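PDB 3A32: threonine--tRNA ligase catalytic subunit from Aeropyrum pernix, which catalyses the ATP-dependent attachment of threonine to tRNA(Thr) as a zinc-dependent class II synthetase, and probably cannot itself deacylate mischarged seryl-tRNA(Thr). Local coordinates for residues A[281-286]-A[305-310]; A[227-232]-A[257-262]. One frame throughout, in Å; residues are numbered along the deposited sequence.

Contact 1: A[281-286]-A[305-310]. With ZN (zinc ion), chain G.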
# COMPACT_ATOMS: atom_id res chain seq x y z
N ILE A 281 -19.59 8.68 -10.63
CA ILE A 281 -18.95 8.89 -11.92
C ILE A 281 -19.23 10.33 -12.31
O ILE A 281 -20.38 10.69 -12.58
CB ILE A 281 -19.48 7.92 -13.06
CG1 ILE A 281 -19.34 6.47 -12.64
CG2 ILE A 281 -18.73 8.17 -14.40
CD1 ILE A 281 -20.03 5.52 -13.56
N GLN A 282 -18.16 11.13 -12.38
CA GLN A 282 -18.22 12.57 -12.60
C GLN A 282 -17.40 13.07 -13.82
O GLN A 282 -16.17 13.03 -13.83
CB GLN A 282 -17.73 13.26 -11.32
CG GLN A 282 -17.57 14.77 -11.45
CD GLN A 282 -18.91 15.48 -11.35
OE1 GLN A 282 -19.56 15.43 -10.31
NE2 GLN A 282 -19.32 16.17 -12.44
N PHE A 283 -18.12 13.49 -14.85
CA PHE A 283 -17.60 14.29 -15.95
C PHE A 283 -17.13 15.69 -15.58
O PHE A 283 -17.63 16.34 -14.65
CB PHE A 283 -18.70 14.43 -17.01
CG PHE A 283 -19.00 13.15 -17.72
CD1 PHE A 283 -18.48 12.90 -18.98
CD2 PHE A 283 -19.80 12.18 -17.10
CE1 PHE A 283 -18.74 11.68 -19.63
CE2 PHE A 283 -20.09 10.99 -17.74
CZ PHE A 283 -19.56 10.72 -19.01
N ASP A 284 -16.21 16.17 -16.40
CA ASP A 284 -15.48 17.36 -16.12
C ASP A 284 -15.16 18.03 -17.45
O ASP A 284 -14.50 17.43 -18.32
CB ASP A 284 -14.23 17.02 -15.31
CG ASP A 284 -13.63 18.23 -14.63
OD1 ASP A 284 -13.59 19.32 -15.27
OD2 ASP A 284 -13.18 18.08 -13.45
N PHE A 285 -15.70 19.24 -17.60
CA PHE A 285 -15.54 20.11 -18.79
C PHE A 285 -14.53 21.23 -18.48
O PHE A 285 -14.02 21.91 -19.37
CB PHE A 285 -16.91 20.69 -19.18
CG PHE A 285 -17.93 19.62 -19.49
CD1 PHE A 285 -17.52 18.42 -20.15
CD2 PHE A 285 -19.26 19.77 -19.16
CE1 PHE A 285 -18.42 17.43 -20.43
CE2 PHE A 285 -20.20 18.77 -19.48
CZ PHE A 285 -19.79 17.60 -20.09
N ASN A 286 -14.21 21.35 -17.20
CA ASN A 286 -13.25 22.28 -16.72
C ASN A 286 -11.80 21.82 -16.97
O ASN A 286 -11.02 22.57 -17.59
CB ASN A 286 -13.52 22.54 -15.24
CG ASN A 286 -12.55 23.56 -14.63
OD1 ASN A 286 -12.38 24.67 -15.14
ND2 ASN A 286 -11.95 23.19 -13.48
N GLU A 305 -14.12 14.40 -30.18
CA GLU A 305 -15.03 14.03 -29.09
C GLU A 305 -14.35 13.17 -28.02
O GLU A 305 -14.08 12.02 -28.24
CB GLU A 305 -16.27 13.31 -29.61
CG GLU A 305 -17.47 13.51 -28.67
CD GLU A 305 -18.61 12.52 -28.90
OE1 GLU A 305 -18.63 11.86 -29.97
OE2 GLU A 305 -19.48 12.39 -27.98
N VAL A 306 -14.08 13.74 -26.87
CA VAL A 306 -13.42 13.02 -25.79
C VAL A 306 -13.99 13.52 -24.44
O VAL A 306 -14.39 14.67 -24.32
CB VAL A 306 -11.86 13.17 -25.85
CG1 VAL A 306 -11.43 14.60 -25.58
CG2 VAL A 306 -11.15 12.21 -24.86
N TYR A 307 -13.99 12.63 -23.44
CA TYR A 307 -14.50 12.98 -22.10
C TYR A 307 -13.47 12.68 -21.02
O TYR A 307 -12.70 11.73 -21.14
CB TYR A 307 -15.83 12.23 -21.81
CG TYR A 307 -16.90 12.60 -22.81
CD1 TYR A 307 -17.69 13.74 -22.63
CD2 TYR A 307 -17.07 11.86 -23.99
CE1 TYR A 307 -18.63 14.11 -23.57
CE2 TYR A 307 -18.01 12.21 -24.93
CZ TYR A 307 -18.78 13.35 -24.71
OH TYR A 307 -19.72 13.71 -25.65
N ILE A 308 -13.51 13.51 -19.98
CA ILE A 308 -12.68 13.37 -18.79
C ILE A 308 -13.60 12.98 -17.61
O ILE A 308 -14.62 13.64 -17.32
CB ILE A 308 -11.90 14.66 -18.49
CG1 ILE A 308 -10.65 14.78 -19.35
CG2 ILE A 308 -11.38 14.63 -17.06
CD1 ILE A 308 -10.82 14.93 -20.89
N ILE A 309 -13.24 11.89 -16.94
CA ILE A 309 -14.07 11.38 -15.89
C ILE A 309 -13.25 11.19 -14.60
O ILE A 309 -12.14 10.67 -14.63
CB ILE A 309 -14.78 10.04 -16.32
CG1 ILE A 309 -15.76 10.30 -17.46
CG2 ILE A 309 -15.47 9.36 -15.12
CD1 ILE A 309 -16.33 9.07 -18.14
N HIS A 310 -13.82 11.66 -13.50
CA HIS A 310 -13.42 11.29 -12.14
C HIS A 310 -14.36 10.16 -11.73
O HIS A 310 -15.56 10.26 -11.97
CB HIS A 310 -13.76 12.41 -11.15
CG HIS A 310 -13.24 13.77 -11.52
ND1 HIS A 310 -12.13 14.31 -10.93
CD2 HIS A 310 -13.73 14.72 -12.36
CE1 HIS A 310 -11.94 15.54 -11.40
NE2 HIS A 310 -12.91 15.81 -12.26
ZN ZN G . -10.66 13.61 -9.66
O HOH W 1 -15.46 15.50 -20.02
O HOH W 2 -11.42 12.23 -8.38
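Tyr-307 meets Phe-283 across two antiparallel strands, neighbours in the catalytic sheet of the class II synthetase core, whose short axes run at 140°. The CB of Tyr-307 sits at the edge of the Phe-283 ring, 3.7 Å from its CE1. At Ile-308 water 1 links the strands, accepting from Ile-308 N and donating to Asp-284 O. Ile-309 lies over a face of the Phe-283 ring, with CG1 4.0 Å from the centroid, and its CG2 packs against Ile-281 CG2 at 3.5 Å. His-310 and Gln-282 then form a regular hydrogen-bonded pair, His-310 N to Gln-282 O 2.7 Å and Gln-282 N to His-310 O 2.8 Å. On their face of the sheet His-310, with His-166, Cys-112 and water 2, binds the zinc ion. Asp-284 is its second-shell partner: His-310 NE2 donates almost straight (176°) to the anti lone pair of Asp-284 OD2 at 2.6 Å, which is likely to polarise the imidazole. An alanine at Asp-284 removes this acceptor and would probably leave the ring less firmly fixed in its rotation about CB-CG, with zinc as the remaining hold. That metal bond runs from His-310 ND1 to the zinc ion at 2.1 Å.

Contact 2: A[227-232]-A[257-262]; sequences GAEEAL and YGPKLD
Apolar helix-on-sheet packing joins helix 222-243 to the start of strand 260-268 in the class II catalytic core, with Pro-259, just ahead of the strand, and Leu-232 as its main contributors. The two segments bury 235 Å² between them, and the contacts that hold them are of van der Waals type. Pro-259 turns its ring toward the helix and is met by the adjacent residues Ala-228 and Glu-229, and one turn on by Leu-232. The CB of Ala-228 reaches Pro-259 CG at 3.6 Å, and the aliphatic CG of Glu-229 lies 3.9 Å from the same Pro-259 CG, that side chain crossing the proline at about a right angle. Beyond CG the Glu-229 chain is extended and carries its carboxylate to other partners, a hydrogen bond to Ser-209 and a salt bridge to Lys-211, so its methylene packs here while its charge is answered outside the contact.

One turn on from Ala-228, Leu-232 divides its two methyls between neighbouring residues. CD1 lies 3.8 Å from Pro-259 CB and 3.7 Å from the backbone N of Lys-260, whereas CD2 rests 4.0 Å from Leu-261 CB and equally close to Leu-261 CD1, the two leucine side chains crossing obliquely. Lys-260 points its CB away from the helix and Leu-261 toward it, in keeping with strand alternation. The strand is flanked in the sheet by 202-207 and 273-284; Ala-228 and Leu-232 also touch Phe-283 of the latter, while helix 174-191 supplies Val-178 against both Leu-232 and Leu-261.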
# COMPACT_ATOMS: atom_id res chain seq x y z
N GLY A 227 -23.56 15.18 -25.03
CA GLY A 227 -22.82 13.93 -25.21
C GLY A 227 -22.62 13.20 -23.88
O GLY A 227 -22.81 12.01 -23.81
N ALA A 228 -22.27 13.94 -22.82
CA ALA A 228 -22.09 13.40 -21.45
C ALA A 228 -23.38 12.92 -20.82
O ALA A 228 -23.45 11.80 -20.40
CB ALA A 228 -21.35 14.42 -20.54
N GLU A 229 -24.43 13.74 -20.81
CA GLU A 229 -25.74 13.31 -20.23
C GLU A 229 -26.35 12.12 -20.95
O GLU A 229 -26.96 11.20 -20.34
CB GLU A 229 -26.74 14.46 -20.22
CG GLU A 229 -26.28 15.64 -19.38
CD GLU A 229 -27.19 16.85 -19.43
OE1 GLU A 229 -28.07 16.87 -20.32
OE2 GLU A 229 -27.02 17.80 -18.61
N GLU A 230 -26.16 12.12 -22.26
CA GLU A 230 -26.59 11.01 -23.05
C GLU A 230 -25.70 9.77 -22.86
O GLU A 230 -26.20 8.66 -22.88
CB GLU A 230 -26.77 11.45 -24.50
CG GLU A 230 -25.83 10.93 -25.44
CD GLU A 230 -26.51 9.96 -26.36
OE1 GLU A 230 -26.25 10.05 -27.60
OE2 GLU A 230 -27.32 9.14 -25.83
N ALA A 231 -24.40 9.94 -22.60
CA ALA A 231 -23.61 8.72 -22.20
C ALA A 231 -24.16 8.06 -20.91
O ALA A 231 -24.29 6.82 -20.83
CB ALA A 231 -22.12 9.02 -22.11
N LEU A 232 -24.52 8.89 -19.93
CA LEU A 232 -25.06 8.43 -18.64
C LEU A 232 -26.43 7.80 -18.74
O LEU A 232 -26.77 6.91 -17.95
CB LEU A 232 -25.11 9.59 -17.63
CG LEU A 232 -23.77 10.18 -17.21
CD1 LEU A 232 -23.96 11.50 -16.42
CD2 LEU A 232 -22.92 9.16 -16.39
N TYR A 257 -19.22 21.87 -13.55
CA TYR A 257 -18.26 21.36 -14.58
C TYR A 257 -18.64 20.04 -15.21
O TYR A 257 -17.83 19.50 -15.97
CB TYR A 257 -16.82 21.20 -14.02
CG TYR A 257 -16.80 20.44 -12.72
CD1 TYR A 257 -16.62 19.05 -12.68
CD2 TYR A 257 -17.01 21.11 -11.51
CE1 TYR A 257 -16.62 18.37 -11.43
CE2 TYR A 257 -17.02 20.45 -10.28
CZ TYR A 257 -16.81 19.08 -10.25
OH TYR A 257 -16.84 18.48 -9.01
N GLY A 258 -19.81 19.48 -14.90
CA GLY A 258 -20.25 18.34 -15.67
C GLY A 258 -21.25 17.50 -14.91
O GLY A 258 -21.35 17.64 -13.71
N PRO A 259 -22.01 16.66 -15.63
CA PRO A 259 -23.04 15.80 -15.03
C PRO A 259 -22.40 14.59 -14.33
O PRO A 259 -21.18 14.36 -14.50
CB PRO A 259 -23.86 15.34 -16.23
CG PRO A 259 -22.88 15.38 -17.39
CD PRO A 259 -21.88 16.46 -17.09
N LYS A 260 -23.21 13.83 -13.58
CA LYS A 260 -22.69 12.70 -12.80
C LYS A 260 -23.72 11.62 -12.54
O LYS A 260 -24.91 11.83 -12.72
CB LYS A 260 -22.13 13.16 -11.44
CG LYS A 260 -23.10 14.07 -10.68
CD LYS A 260 -22.73 14.19 -9.18
CE LYS A 260 -23.69 15.19 -8.50
NZ LYS A 260 -23.50 15.13 -7.01
N LEU A 261 -23.23 10.49 -12.07
CA LEU A 261 -24.02 9.37 -11.62
C LEU A 261 -23.50 8.96 -10.23
O LEU A 261 -22.27 8.79 -10.02
CB LEU A 261 -23.80 8.26 -12.62
CG LEU A 261 -24.39 6.87 -12.53
CD1 LEU A 261 -24.26 6.27 -13.92
CD2 LEU A 261 -23.67 6.00 -11.46
N ASP A 262 -24.42 8.75 -9.29
CA ASP A 262 -24.05 8.32 -7.93
C ASP A 262 -24.56 6.93 -7.70
O ASP A 262 -25.65 6.59 -8.15
CB ASP A 262 -24.64 9.25 -6.90
CG ASP A 262 -23.95 10.60 -6.91
OD1 ASP A 262 -22.69 10.59 -6.85
OD2 ASP A 262 -24.66 11.64 -7.03

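In the fold
Both contacts are buried, lie in the same class II core and have centres about 8 Å apart, but they join different levels of it. Contact 1 pairs two strands within the sheet; contact 2 lays a helix on that sheet. Strands 273-284 and 260-268 are direct neighbours, and probable backbone hydrogen bonds tie the contacts together: Phe-285 N to Tyr-257 O at 2.7 Å and Ile-281 N to Leu-261 O at 2.8 Å. The chemistry follows position. The apolar face of contact 1, with Phe-283, turns toward the helix of contact 2, whereas the other face carries Gln-282, Asp-284 and the zinc ligand His-310 beside the apolar Ile-308. Contact 2 relies on aliphatic packing.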